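Local structure of N-alpha-acetyltransferase 38, NatC auxiliary subunit (Saccharomyces cerevisiae, 6YGA) at residues C[7-19]-C[62-76]. The protein serves as the small auxiliary subunit of the NatC complex, which acetylates nascent protein chains that begin with methionine followed by a hydrophobic or amphipathic residue. Residues are numbered along the deposited sequence; the frame is centred on the assembly and turned at random.
Sequences SDFIGNTLIVSLT and SVKTIMIDKPVLQEL
Ile15 and Met67 form a hydrogen-bonded antiparallel pair that joins strands 13-18 and 63-69. Ile15 N donates to Met67 O at 2.7 Å, and Met67 N returns the bond to Ile15 O; the first is nearly straight and the second somewhat bent, and both lie in the carbonyl planes. Toward Thr19 the pairing becomes irregular: the Ser17 N to Thr65 O bond is weak, and Ser17 O accepts instead from Lys64 N at 2.9 Å. The side chain of Lys64 then runs back alongside Ser17, and a bend at its last torsion (chi4 -71°) turns NZ to within 3.5 Å of Ser17 OG.

Apolar side chains meet on the face bearing Leu14, Val16 and Ile66. Leu14 lays CD2 against Ile68 CG1 (3.8 Å), while Val16, with CG1 anti to the backbone N (chi1 178°), sets that methyl on Val63 CG2 at 3.9 Å. On the opposite face Ile15 and Met67 meet through their CB atoms, 4.1 Å apart.

Beyond the strands, the loop before residue 13 meets helix 70-76. Leu76 CD1 sits over the centre of the Phe9 ring in a CH-pi contact, 4.2 Å from the centroid, while Leu73 CD1 and Ile68 CD1 approach the ring obliquely. The other Leu76 methyl, CD2, lies against the amide of Asn12. That amide is steadied by its own turn, a type II turn from Phe9 to Asn12, because ND2 donates to Phe9 O at 2.9 Å from above the carbonyl plane.

In this Sm-like fold, the contact brings the first and last strands of the chain together. Strand 23-32 flanks 13-18, whereas residues 67-69 pair with a strand of the N-alpha-acetyltransferase 35 chain, whose Phe28 packs edge-to-face with Phe9. The chemistry thus divides in two: backbone bonds make strand 63-69 a bridge between the subunits' sheets, and mainly apolar contacts hold the C-terminal helix against the N-terminal loop.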
ATOM      1  N   SER C   7      37.585  19.365   7.844  1.00 92.66           N
ATOM      2  CA  SER C   7      36.968  19.651   6.553  1.00 93.89           C
ATOM      3  C   SER C   7      37.810  19.136   5.395  1.00 97.00           C
ATOM      4  O   SER C   7      37.266  18.768   4.349  1.00 95.79           O
ATOM      5  CB  SER C   7      36.742  21.155   6.406  1.00 96.13           C
ATOM      6  OG  SER C   7      36.096  21.461   5.184  1.00 97.49           O
ATOM      7  N   ASP C   8      39.134  19.102   5.559  1.00100.02           N
ATOM      8  CA  ASP C   8      39.996  18.590   4.499  1.00102.53           C
ATOM      9  C   ASP C   8      39.792  17.096   4.286  1.00100.81           C
ATOM     10  O   ASP C   8      40.043  16.584   3.190  1.00100.60           O
ATOM     11  CB  ASP C   8      41.463  18.874   4.829  1.00106.69           C
ATOM     12  CG  ASP C   8      41.728  20.341   5.109  1.00107.94           C
ATOM     13  OD1 ASP C   8      41.498  21.174   4.207  1.00108.17           O
ATOM     14  OD2 ASP C   8      42.170  20.663   6.231  1.00108.78           O
ATOM     15  N   PHE C   9      39.331  16.386   5.318  1.00 99.24           N
ATOM     16  CA  PHE C   9      39.291  14.928   5.272  1.00 97.95           C
ATOM     17  C   PHE C   9      38.035  14.385   4.601  1.00 96.61           C
ATOM     18  O   PHE C   9      38.090  13.312   3.987  1.00 97.75           O
ATOM     19  CB  PHE C   9      39.400  14.359   6.687  1.00 96.84           C
ATOM     20  CG  PHE C   9      40.810  14.160   7.154  1.00 99.65           C
ATOM     21  CD1 PHE C   9      41.621  15.243   7.449  1.00101.90           C
ATOM     22  CD2 PHE C   9      41.322  12.883   7.309  1.00100.58           C
ATOM     23  CE1 PHE C   9      42.922  15.054   7.885  1.00104.76           C
ATOM     24  CE2 PHE C   9      42.618  12.686   7.746  1.00103.28           C
ATOM     25  CZ  PHE C   9      43.420  13.772   8.035  1.00105.54           C
ATOM     26  N   ILE C  10      36.904  15.086   4.714  1.00 95.35           N
ATOM     27  CA  ILE C  10      35.648  14.549   4.206  1.00 93.44           C
ATOM     28  C   ILE C  10      35.743  14.325   2.703  1.00 91.86           C
ATOM     29  O   ILE C  10      36.392  15.088   1.974  1.00 92.58           O
ATOM     30  CB  ILE C  10      34.475  15.476   4.566  1.00 96.17           C
ATOM     31  CG1 ILE C  10      34.700  16.875   3.990  1.00 99.97           C
ATOM     32  CG2 ILE C  10      34.281  15.527   6.080  1.00 97.07           C
ATOM     33  CD1 ILE C  10      33.649  17.886   4.390  1.00100.62           C
ATOM     34  N   GLY C  11      35.107  13.254   2.237  1.00 89.61           N
ATOM     35  CA  GLY C  11      35.190  12.852   0.852  1.00 88.97           C
ATOM     36  C   GLY C  11      36.357  11.949   0.522  1.00 89.04           C
ATOM     37  O   GLY C  11      36.548  11.618  -0.656  1.00 90.85           O
ATOM     38  N   ASN C  12      37.139  11.534   1.516  1.00 88.08           N
ATOM     39  CA  ASN C  12      38.320  10.715   1.301  1.00 90.40           C
ATOM     40  C   ASN C  12      38.161   9.375   2.006  1.00 88.72           C
ATOM     41  O   ASN C  12      37.586   9.297   3.098  1.00 86.95           O
ATOM     42  CB  ASN C  12      39.586  11.429   1.794  1.00 93.89           C
ATOM     43  CG  ASN C  12      39.903  12.680   0.988  1.00 95.42           C
ATOM     44  OD1 ASN C  12      40.450  12.600  -0.113  1.00 99.46           O
ATOM     45  ND2 ASN C  12      39.565  13.841   1.538  1.00 92.69           N
ATOM     46  N   THR C  13      38.674   8.325   1.370  1.00 90.13           N
ATOM     47  CA  THR C  13      38.577   6.976   1.910  1.00 89.36           C
ATOM     48  C   THR C  13      39.387   6.848   3.196  1.00 89.24           C
ATOM     49  O   THR C  13      40.512   7.348   3.293  1.00 90.42           O
ATOM     50  CB  THR C  13      39.069   5.966   0.870  1.00 91.11           C
ATOM     51  OG1 THR C  13      38.309   6.113  -0.336  1.00 90.23           O
ATOM     52  CG2 THR C  13      38.924   4.542   1.379  1.00 91.11           C
ATOM     53  N   LEU C  14      38.806   6.176   4.189  1.00 88.02           N
ATOM     54  CA  LEU C  14      39.448   5.963   5.477  1.00 87.38           C
ATOM     55  C   LEU C  14      39.400   4.489   5.848  1.00 86.63           C
ATOM     56  O   LEU C  14      38.502   3.753   5.430  1.00 84.92           O
ATOM     57  CB  LEU C  14      38.783   6.792   6.587  1.00 85.13           C
ATOM     58  CG  LEU C  14      38.864   8.312   6.446  1.00 84.46           C
ATOM     59  CD1 LEU C  14      38.209   9.007   7.629  1.00 82.78           C
ATOM     60  CD2 LEU C  14      40.313   8.747   6.299  1.00 87.88           C
ATOM     61  N   ILE C  15      40.377   4.068   6.644  1.00 89.77           N
ATOM     62  CA  ILE C  15      40.461   2.705   7.152  1.00 91.63           C
ATOM     63  C   ILE C  15      40.161   2.756   8.643  1.00 92.93           C
ATOM     64  O   ILE C  15      40.889   3.402   9.408  1.00 97.94           O
ATOM     65  CB  ILE C  15      41.838   2.078   6.882  1.00 95.37           C
ATOM     66  CG1 ILE C  15      41.993   1.709   5.402  1.00 94.97           C
ATOM     67  CG2 ILE C  15      42.043   0.849   7.752  1.00 97.97           C
ATOM     68  CD1 ILE C  15      42.407   2.858   4.498  1.00 94.95           C
ATOM     69  N   VAL C  16      39.088   2.087   9.057  1.00 90.20           N
ATOM     70  CA  VAL C  16      38.620   2.121  10.438  1.00 89.82           C
ATOM     71  C   VAL C  16      38.514   0.680  10.922  1.00 91.58           C
ATOM     72  O   VAL C  16      37.561  -0.030  10.580  1.00 89.25           O
ATOM     73  CB  VAL C  16      37.280   2.851  10.583  1.00 83.94           C
ATOM     74  CG1 VAL C  16      36.807   2.812  12.030  1.00 83.24           C
ATOM     75  CG2 VAL C  16      37.408   4.286  10.102  1.00 81.59           C
ATOM     76  N   SER C  17      39.490   0.243  11.714  1.00 94.63           N
ATOM     77  CA  SER C  17      39.416  -1.060  12.358  1.00 96.54           C
ATOM     78  C   SER C  17      38.484  -0.974  13.558  1.00 98.61           C
ATOM     79  O   SER C  17      38.586  -0.048  14.367  1.00 96.62           O
ATOM     80  CB  SER C  17      40.805  -1.523  12.796  1.00100.22           C
ATOM     81  OG  SER C  17      40.735  -2.771  13.465  1.00102.44           O
ATOM     82  N   LEU C  18      37.571  -1.933  13.669  1.00103.26           N
ATOM     83  CA  LEU C  18      36.606  -1.937  14.757  1.00107.34           C
ATOM     84  C   LEU C  18      37.166  -2.723  15.941  1.00121.76           C
ATOM     85  O   LEU C  18      38.322  -3.151  15.941  1.00124.80           O
ATOM     86  CB  LEU C  18      35.270  -2.500  14.279  1.00 98.08           C
ATOM     87  CG  LEU C  18      34.560  -1.701  13.186  1.00 89.56           C
ATOM     88  CD1 LEU C  18      33.146  -2.221  12.981  1.00 84.36           C
ATOM     89  CD2 LEU C  18      34.550  -0.218  13.524  1.00 87.43           C
ATOM     90  N   THR C  19      36.338  -2.919  16.970  1.00132.66           N
ATOM     91  CA  THR C  19      36.790  -3.636  18.158  1.00141.15           C
ATOM     92  C   THR C  19      37.103  -5.093  17.851  1.00143.64           C
ATOM     93  O   THR C  19      38.019  -5.670  18.448  1.00148.73           O
ATOM     94  CB  THR C  19      35.737  -3.543  19.264  1.00143.69           C
ATOM     95  OG1 THR C  19      34.486  -4.053  18.784  1.00141.23           O
ATOM     96  CG2 THR C  19      35.557  -2.098  19.709  1.00145.79           C
ATOM     97  N   SER C  62      33.246   2.139  19.317  1.00 95.73           N
ATOM     98  CA  SER C  62      33.474   1.070  18.354  1.00 91.69           C
ATOM     99  C   SER C  62      34.760   1.234  17.556  1.00 89.82           C
ATOM    100  O   SER C  62      35.259   0.247  17.004  1.00 90.15           O
ATOM    101  CB  SER C  62      32.288   0.979  17.395  1.00 87.38           C
ATOM    102  OG  SER C  62      31.116   0.588  18.090  1.00 86.92           O
ATOM    103  N   VAL C  63      35.308   2.440  17.480  1.00 87.85           N
ATOM    104  CA  VAL C  63      36.450   2.715  16.618  1.00 88.14           C
ATOM    105  C   VAL C  63      37.735   2.375  17.363  1.00 93.35           C
ATOM    106  O   VAL C  63      38.035   2.967  18.405  1.00 96.79           O
ATOM    107  CB  VAL C  63      36.451   4.178  16.152  1.00 85.27           C
ATOM    108  CG1 VAL C  63      37.749   4.516  15.445  1.00 85.89           C
ATOM    109  CG2 VAL C  63      35.262   4.433  15.239  1.00 82.01           C
ATOM    110  N   LYS C  64      38.488   1.410  16.832  1.00 93.96           N
ATOM    111  CA  LYS C  64      39.809   1.115  17.375  1.00 96.75           C
ATOM    112  C   LYS C  64      40.846   2.104  16.857  1.00 98.01           C
ATOM    113  O   LYS C  64      41.633   2.654  17.636  1.00101.43           O
ATOM    114  CB  LYS C  64      40.214  -0.323  17.037  1.00 98.05           C
ATOM    115  CG  LYS C  64      41.716  -0.532  16.892  1.00103.49           C
ATOM    116  CD  LYS C  64      42.069  -2.007  16.759  1.00105.96           C
ATOM    117  CE  LYS C  64      43.514  -2.196  16.320  1.00109.16           C
ATOM    118  NZ  LYS C  64      43.719  -1.785  14.903  1.00107.42           N
ATOM    119  N   THR C  65      40.850   2.356  15.549  1.00 97.08           N
ATOM    120  CA  THR C  65      41.827   3.260  14.961  1.00 98.57           C
ATOM    121  C   THR C  65      41.292   3.804  13.644  1.00 95.94           C
ATOM    122  O   THR C  65      40.388   3.231  13.032  1.00 92.91           O
ATOM    123  CB  THR C  65      43.172   2.565  14.738  1.00101.99           C
ATOM    124  OG1 THR C  65      44.112   3.508  14.210  1.00104.19           O
ATOM    125  CG2 THR C  65      43.015   1.414  13.759  1.00100.83           C
ATOM    126  N   ILE C  66      41.872   4.922  13.217  1.00110.08           N
ATOM    127  CA  ILE C  66      41.537   5.570  11.956  1.00107.54           C
ATOM    128  C   ILE C  66      42.823   5.744  11.162  1.00111.40           C
ATOM    129  O   ILE C  66      43.800   6.307  11.670  1.00117.80           O
ATOM    130  CB  ILE C  66      40.840   6.925  12.182  1.00105.63           C
ATOM    131  CG1 ILE C  66      39.559   6.736  12.995  1.00 99.20           C
ATOM    132  CG2 ILE C  66      40.515   7.590  10.855  1.00104.74           C
ATOM    133  CD1 ILE C  66      38.875   8.034  13.364  1.00 94.70           C
HETATM  134  N   MSE C  67      42.829   5.254   9.927  1.00108.72           N
HETATM  135  CA  MSE C  67      44.012   5.352   9.078  1.00113.52           C
HETATM  136  C   MSE C  67      43.667   5.830   7.671  1.00110.77           C
HETATM  137  O   MSE C  67      42.577   5.565   7.170  1.00106.38           O
HETATM  138  CB  MSE C  67      44.730   4.005   9.012  1.00119.14           C
HETATM  139  CG  MSE C  67      45.319   3.562  10.337  1.00127.79           C
HETATM  140 SE   MSE C  67      46.449   1.995  10.127  1.00137.82          SE
HETATM  141  CE  MSE C  67      46.955   1.745  11.989  0.51142.97           C
ATOM    142  N   ILE C  68      44.599   6.547   7.041  1.00119.15           N
ATOM    143  CA  ILE C  68      44.413   7.065   5.692  1.00100.79           C
ATOM    144  C   ILE C  68      45.642   6.715   4.863  1.00111.08           C
ATOM    145  O   ILE C  68      46.747   6.551   5.393  1.00110.67           O
ATOM    146  CB  ILE C  68      44.157   8.594   5.685  1.00100.28           C
ATOM    147  CG1 ILE C  68      43.587   9.048   4.338  1.00 98.53           C
ATOM    148  CG2 ILE C  68      45.431   9.360   5.994  1.00106.59           C
ATOM    149  CD1 ILE C  68      43.355  10.544   4.243  1.00 98.68           C
ATOM    150  N   ASP C  69      45.436   6.578   3.554  1.00110.46           N
ATOM    151  CA  ASP C  69      46.542   6.301   2.647  1.00114.87           C
ATOM    152  C   ASP C  69      47.538   7.452   2.670  1.00119.92           C
ATOM    153  O   ASP C  69      47.154   8.625   2.680  1.00120.09           O
ATOM    154  CB  ASP C  69      46.017   6.089   1.225  1.00113.72           C
ATOM    155  CG  ASP C  69      46.855   5.102   0.431  1.00117.12           C
ATOM    156  OD1 ASP C  69      47.550   4.270   1.050  1.00118.46           O
ATOM    157  OD2 ASP C  69      46.819   5.157  -0.816  1.00117.97           O
ATOM    158  N   LYS C  70      48.827   7.111   2.692  1.00125.44           N
ATOM    159  CA  LYS C  70      49.861   8.144   2.674  1.00131.76           C
ATOM    160  C   LYS C  70      49.747   9.080   1.477  1.00133.89           C
ATOM    161  O   LYS C  70      49.758  10.306   1.685  1.00132.29           O
ATOM    162  CB  LYS C  70      51.250   7.501   2.735  1.00139.22           C
ATOM    163  CG  LYS C  70      52.357   8.407   2.205  1.00147.89           C
ATOM    164  CD  LYS C  70      53.574   7.616   1.762  1.00154.22           C
ATOM    165  CE  LYS C  70      54.556   8.494   1.005  1.00161.22           C
ATOM    166  NZ  LYS C  70      54.954   9.696   1.788  1.00165.07           N
ATOM    167  N   PRO C  71      49.639   8.606   0.224  1.00137.30           N
ATOM    168  CA  PRO C  71      49.546   9.570  -0.886  1.00128.22           C
ATOM    169  C   PRO C  71      48.295  10.428  -0.831  1.00123.80           C
ATOM    170  O   PRO C  71      48.343  11.607  -1.206  1.00126.05           O
ATOM    171  CB  PRO C  71      49.574   8.674  -2.133  1.00128.68           C
ATOM    172  CG  PRO C  71      49.058   7.369  -1.667  1.00124.77           C
ATOM    173  CD  PRO C  71      49.610   7.217  -0.277  1.00125.66           C
ATOM    174  N   VAL C  72      47.174   9.876  -0.363  1.00118.54           N
ATOM    175  CA  VAL C  72      45.949  10.664  -0.259  1.00114.27           C
ATOM    176  C   VAL C  72      46.094  11.738   0.812  1.00114.29           C
ATOM    177  O   VAL C  72      45.640  12.874   0.633  1.00114.11           O
ATOM    178  CB  VAL C  72      44.746   9.744   0.020  1.00107.25           C
ATOM    179  CG1 VAL C  72      43.461  10.555   0.133  1.00104.59           C
ATOM    180  CG2 VAL C  72      44.624   8.691  -1.070  1.00107.18           C
ATOM    181  N   LEU C  73      46.744  11.402   1.930  1.00115.72           N
ATOM    182  CA  LEU C  73      46.873  12.346   3.038  1.00120.35           C
ATOM    183  C   LEU C  73      47.631  13.601   2.620  1.00128.78           C
ATOM    184  O   LEU C  73      47.213  14.724   2.928  1.00127.20           O
ATOM    185  CB  LEU C  73      47.570  11.669   4.221  1.00121.09           C
ATOM    186  CG  LEU C  73      48.076  12.575   5.349  1.00124.05           C
ATOM    187  CD1 LEU C  73      46.935  13.365   5.973  1.00117.45           C
ATOM    188  CD2 LEU C  73      48.810  11.756   6.404  1.00124.24           C
ATOM    189  N   GLN C  74      48.759  13.430   1.926  1.00139.36           N
ATOM    190  CA  GLN C  74      49.534  14.587   1.488  1.00150.31           C
ATOM    191  C   GLN C  74      48.774  15.409   0.455  1.00156.98           C
ATOM    192  O   GLN C  74      48.988  16.622   0.345  1.00160.43           O
ATOM    193  CB  GLN C  74      50.882  14.134   0.924  1.00153.28           C
ATOM    194  CG  GLN C  74      51.543  12.998   1.701  1.00149.49           C
ATOM    195  CD  GLN C  74      51.800  13.336   3.161  1.00147.23           C
ATOM    196  OE1 GLN C  74      51.904  14.504   3.537  1.00147.91           O
ATOM    197  NE2 GLN C  74      51.908  12.306   3.992  1.00140.19           N
ATOM    198  N   GLU C  75      47.879  14.768  -0.299  1.00161.30           N
ATOM    199  CA  GLU C  75      47.106  15.479  -1.310  1.00165.53           C
ATOM    200  C   GLU C  75      46.131  16.460  -0.670  1.00164.81           C
ATOM    201  O   GLU C  75      45.886  17.543  -1.211  1.00169.05           O
ATOM    202  CB  GLU C  75      46.363  14.471  -2.185  1.00164.74           C
ATOM    203  CG  GLU C  75      46.186  14.875  -3.636  1.00171.15           C
ATOM    204  CD  GLU C  75      45.618  13.743  -4.471  1.00171.44           C
ATOM    205  OE1 GLU C  75      45.557  12.602  -3.965  1.00169.19           O
ATOM    206  OE2 GLU C  75      45.229  13.989  -5.631  1.00173.85           O
ATOM    207  N   LEU C  76      45.571  16.100   0.488  1.00157.57           N
ATOM    208  CA  LEU C  76      44.592  16.964   1.145  1.00150.43           C
ATOM    209  C   LEU C  76      45.210  18.290   1.573  1.00155.13           C
ATOM    210  O   LEU C  76      44.546  19.333   1.530  1.00153.83           O
ATOM    211  CB  LEU C  76      43.991  16.253   2.355  1.00140.68           C
ATOM    212  CG  LEU C  76      43.727  14.753   2.233  1.00133.38           C
ATOM    213  CD1 LEU C  76      43.138  14.211   3.524  1.00127.68           C
ATOM    214  CD2 LEU C  76      42.818  14.459   1.053  1.00129.54           C
TER